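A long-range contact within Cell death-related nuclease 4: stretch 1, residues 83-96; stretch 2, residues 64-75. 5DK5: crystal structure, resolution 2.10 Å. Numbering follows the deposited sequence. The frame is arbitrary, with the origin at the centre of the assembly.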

# COMPACT_ATOMS: atom_id res chain seq x y z
N GLY B 83 15.11 3.50 -1.15
CA GLY B 83 15.91 3.92 -0.02
C GLY B 83 15.21 4.94 0.86
O GLY B 83 15.82 5.52 1.76
N ILE B 84 13.92 5.15 0.62
CA ILE B 84 13.15 6.14 1.36
C ILE B 84 12.51 5.50 2.59
O ILE B 84 11.79 4.51 2.48
CB ILE B 84 12.04 6.76 0.48
CG1 ILE B 84 12.67 7.42 -0.76
CG2 ILE B 84 11.25 7.80 1.27
CD1 ILE B 84 11.66 7.91 -1.78
N PRO B 85 12.79 6.05 3.79
CA PRO B 85 12.14 5.53 5.00
C PRO B 85 10.73 6.08 5.17
O PRO B 85 10.42 7.17 4.68
CB PRO B 85 13.06 6.00 6.12
CG PRO B 85 13.64 7.26 5.61
CD PRO B 85 13.78 7.10 4.12
N GLN B 86 9.88 5.34 5.87
CA GLN B 86 8.49 5.73 6.08
C GLN B 86 8.38 7.09 6.77
O GLN B 86 7.51 7.90 6.43
CB GLN B 86 7.76 4.68 6.92
CG GLN B 86 6.28 4.93 7.08
CD GLN B 86 5.53 4.90 5.77
OE1 GLN B 86 5.74 4.01 4.94
NE2 GLN B 86 4.66 5.88 5.56
N ARG B 87 9.26 7.34 7.73
CA ARG B 87 9.21 8.58 8.50
C ARG B 87 9.38 9.81 7.61
O ARG B 87 8.84 10.87 7.91
CB ARG B 87 10.29 8.56 9.58
CG ARG B 87 11.72 8.44 9.06
CD ARG B 87 12.72 8.30 10.19
NE ARG B 87 14.10 8.20 9.70
CZ ARG B 87 14.88 9.25 9.43
NH1 ARG B 87 14.44 10.49 9.59
NH2 ARG B 87 16.11 9.05 8.98
N SER B 88 10.11 9.65 6.51
CA SER B 88 10.41 10.79 5.64
C SER B 88 9.18 11.26 4.86
O SER B 88 9.05 12.45 4.58
CB SER B 88 11.54 10.44 4.67
OG SER B 88 12.79 10.44 5.34
N ILE B 89 8.29 10.34 4.50
CA ILE B 89 7.10 10.71 3.75
C ILE B 89 5.94 11.07 4.68
O ILE B 89 5.03 11.80 4.29
CB ILE B 89 6.65 9.59 2.77
CG1 ILE B 89 6.22 8.32 3.51
CG2 ILE B 89 7.76 9.27 1.78
CD1 ILE B 89 5.36 7.41 2.66
N ASP B 90 5.97 10.55 5.91
CA ASP B 90 4.95 10.88 6.90
C ASP B 90 5.02 12.36 7.28
O ASP B 90 4.01 12.95 7.68
CB ASP B 90 5.10 10.02 8.15
CG ASP B 90 4.57 8.60 7.97
OD1 ASP B 90 3.98 8.30 6.91
OD2 ASP B 90 4.73 7.79 8.90
N THR B 91 6.20 12.95 7.16
CA THR B 91 6.41 14.35 7.51
C THR B 91 6.50 15.25 6.27
O THR B 91 6.82 16.44 6.38
CB THR B 91 7.69 14.53 8.34
OG1 THR B 91 8.81 14.00 7.62
CG2 THR B 91 7.56 13.83 9.68
N ALA B 92 6.21 14.69 5.10
CA ALA B 92 6.35 15.42 3.84
C ALA B 92 5.05 16.10 3.45
O ALA B 92 4.00 15.83 4.02
CB ALA B 92 6.80 14.47 2.74
N ASP B 93 5.14 17.00 2.47
CA ASP B 93 3.95 17.62 1.90
C ASP B 93 3.42 16.76 0.76
O ASP B 93 4.15 15.95 0.19
CB ASP B 93 4.25 19.04 1.40
CG ASP B 93 4.58 20.00 2.53
OD1 ASP B 93 3.67 20.33 3.31
OD2 ASP B 93 5.75 20.45 2.61
N THR B 94 2.14 16.94 0.42
CA THR B 94 1.56 16.26 -0.73
C THR B 94 2.10 16.86 -2.01
O THR B 94 2.69 17.94 -2.00
CB THR B 94 0.02 16.35 -0.73
OG1 THR B 94 -0.37 17.73 -0.63
CG2 THR B 94 -0.55 15.58 0.44
N PHE B 95 1.91 16.16 -3.13
CA PHE B 95 2.54 16.53 -4.39
C PHE B 95 2.19 17.93 -4.87
O PHE B 95 3.02 18.62 -5.46
CB PHE B 95 2.16 15.52 -5.48
CG PHE B 95 2.78 15.83 -6.82
CD1 PHE B 95 4.09 15.47 -7.09
CD2 PHE B 95 2.06 16.48 -7.80
CE1 PHE B 95 4.66 15.75 -8.31
CE2 PHE B 95 2.62 16.76 -9.03
CZ PHE B 95 3.93 16.40 -9.28
N ASP B 96 0.95 18.36 -4.63
CA ASP B 96 0.50 19.67 -5.10
C ASP B 96 1.32 20.79 -4.46
O ASP B 96 1.64 21.78 -5.12
CB ASP B 96 -0.99 19.86 -4.80
CG ASP B 96 -1.34 19.62 -3.35
OD1 ASP B 96 -0.80 18.67 -2.75
OD2 ASP B 96 -2.15 20.39 -2.80
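Stretch 2 64-75: KYVKPVLNRTLT

Two irregular segments can pack well without sharing a sheet or a pair of helices, provided that apolar side chains fill the middle and backbone polar groups are answered at the margins. The contact between residues 64-75 and 83-96 illustrates this, burying 810 Å² in total. At its centre lies I89, on a weakly bonded helix of about 86-90. Its CB points sideways, yet the p rotamer at chi1 and t at chi2 carry CD1 inward, to 3.6 Å from CG of L74 and 3.8 Å from CD of P68. I84 extends this apolar patch, its CG2 lying 4.2 Å from L74 CD1 and 3.9 Å from Y65 CE1. The Y65 ring in turn receives S88 on one face: S88 CB stands 3.8 Å from the ring centroid, almost on the ring normal. Beyond it, A92 CB meets Y65 CB at 3.9 Å, and V66 CG1 approaches the edge of the F95 ring while lying 3.8 Å from F95 CB.

The segments run in opposite senses, T94 being nearest K67 and Q86 nearest L74 by CA position. Stretch 2 enters as the tail of a strand and is mostly loop beyond it; one backbone-to-backbone hydrogen bond crosses the contact: K67 N donates to D93 O at 2.7 Å, nearly linearly. At the other end, a side chain does the work of a backbone. The Q86 amide reads both polarities of the loop, NE2 donating to R72 O at 2.9 Å while OE1 accepts from L74 N at 2.9 Å; NE2 also donates to D90 OD1 at 2.9 Å, within its own stretch.

Water completes the polar edge. One molecule links Y65 O to D93 N, another K67 O to F95 N, and a third joins K67 NZ to the carbonyls of D90 and A92.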

# COMPACT_ATOMS: atom_id res chain seq x y z
N LYS B 64 13.02 17.07 -2.63
CA LYS B 64 11.94 17.01 -1.66
C LYS B 64 11.30 15.63 -1.62
O LYS B 64 11.18 14.95 -2.64
CB LYS B 64 10.87 18.05 -1.98
CG LYS B 64 10.93 19.33 -1.15
CD LYS B 64 11.95 20.31 -1.69
CE LYS B 64 11.68 21.71 -1.15
NZ LYS B 64 11.73 21.76 0.33
N TYR B 65 10.90 15.21 -0.42
CA TYR B 65 10.05 14.04 -0.26
C TYR B 65 8.61 14.46 -0.51
O TYR B 65 8.28 15.65 -0.42
CB TYR B 65 10.20 13.45 1.14
CG TYR B 65 11.57 12.85 1.40
CD1 TYR B 65 12.00 11.74 0.69
CD2 TYR B 65 12.42 13.39 2.35
CE1 TYR B 65 13.24 11.18 0.92
CE2 TYR B 65 13.67 12.84 2.59
CZ TYR B 65 14.07 11.73 1.87
OH TYR B 65 15.31 11.17 2.09
N VAL B 66 7.76 13.50 -0.84
CA VAL B 66 6.35 13.76 -1.12
C VAL B 66 5.48 12.74 -0.41
O VAL B 66 5.76 11.54 -0.44
CB VAL B 66 6.06 13.72 -2.64
CG1 VAL B 66 4.60 14.04 -2.92
CG2 VAL B 66 6.95 14.69 -3.38
N LYS B 67 4.42 13.22 0.24
CA LYS B 67 3.49 12.33 0.94
C LYS B 67 2.42 11.81 -0.03
O LYS B 67 1.64 12.60 -0.56
CB LYS B 67 2.83 13.05 2.11
CG LYS B 67 1.89 12.16 2.92
CD LYS B 67 1.05 12.95 3.91
CE LYS B 67 1.86 13.41 5.09
NZ LYS B 67 1.04 14.23 6.03
N PRO B 68 2.37 10.49 -0.25
CA PRO B 68 1.30 9.91 -1.07
C PRO B 68 -0.02 9.84 -0.31
O PRO B 68 0.00 9.88 0.92
CB PRO B 68 1.82 8.51 -1.39
CG PRO B 68 2.67 8.16 -0.22
CD PRO B 68 3.28 9.45 0.27
N VAL B 69 -1.15 9.72 -1.01
CA VAL B 69 -2.47 9.74 -0.37
C VAL B 69 -3.31 8.51 -0.69
O VAL B 69 -4.27 8.21 0.03
CB VAL B 69 -3.27 11.00 -0.78
CG1 VAL B 69 -2.55 12.26 -0.33
CG2 VAL B 69 -3.50 11.02 -2.29
N LEU B 70 -2.97 7.79 -1.76
CA LEU B 70 -3.69 6.57 -2.12
C LEU B 70 -3.14 5.37 -1.35
O LEU B 70 -3.89 4.55 -0.83
CB LEU B 70 -3.60 6.30 -3.62
CG LEU B 70 -4.16 7.39 -4.55
CD1 LEU B 70 -3.96 6.98 -6.00
CD2 LEU B 70 -5.63 7.64 -4.26
N ASN B 71 -1.81 5.27 -1.30
CA ASN B 71 -1.12 4.25 -0.51
C ASN B 71 -0.09 4.92 0.38
O ASN B 71 1.00 5.28 -0.07
CB ASN B 71 -0.47 3.22 -1.43
CG ASN B 71 -1.49 2.39 -2.19
OD1 ASN B 71 -2.12 1.50 -1.62
ND2 ASN B 71 -1.64 2.68 -3.47
N ARG B 72 -0.46 5.10 1.64
CA ARG B 72 0.30 5.95 2.55
C ARG B 72 1.40 5.20 3.29
O ARG B 72 2.27 5.82 3.90
CB ARG B 72 -0.66 6.60 3.54
CG ARG B 72 -1.74 7.42 2.85
CD ARG B 72 -2.75 8.00 3.81
NE ARG B 72 -3.99 8.31 3.11
CZ ARG B 72 -5.04 8.91 3.66
NH1 ARG B 72 -5.01 9.30 4.93
NH2 ARG B 72 -6.12 9.13 2.93
N THR B 73 1.34 3.87 3.25
CA THR B 73 2.39 3.03 3.82
C THR B 73 3.23 2.43 2.71
O THR B 73 2.73 1.65 1.90
CB THR B 73 1.82 1.89 4.68
OG1 THR B 73 0.82 2.39 5.58
CG2 THR B 73 2.94 1.23 5.49
N LEU B 74 4.51 2.79 2.66
CA LEU B 74 5.42 2.22 1.67
C LEU B 74 5.58 0.72 1.91
O LEU B 74 5.80 0.29 3.04
CB LEU B 74 6.79 2.90 1.73
CG LEU B 74 6.85 4.41 1.48
CD1 LEU B 74 8.30 4.86 1.43
CD2 LEU B 74 6.12 4.79 0.20
N THR B 75 5.47 -0.06 0.84
CA THR B 75 5.74 -1.49 0.93
C THR B 75 7.21 -1.69 1.23
O THR B 75 8.02 -0.79 1.01
CB THR B 75 5.36 -2.24 -0.36
OG1 THR B 75 6.24 -1.83 -1.42
CG2 THR B 75 3.92 -1.95 -0.75
O HOH W 1 7.83 17.56 1.46
O HOH W 2 15.43 10.30 4.92
O HOH W 3 0.82 13.35 -3.05
O HOH W 4 2.98 15.76 6.68
O HOH W 5 2.02 8.51 4.72
O HOH W 6 6.56 1.54 5.02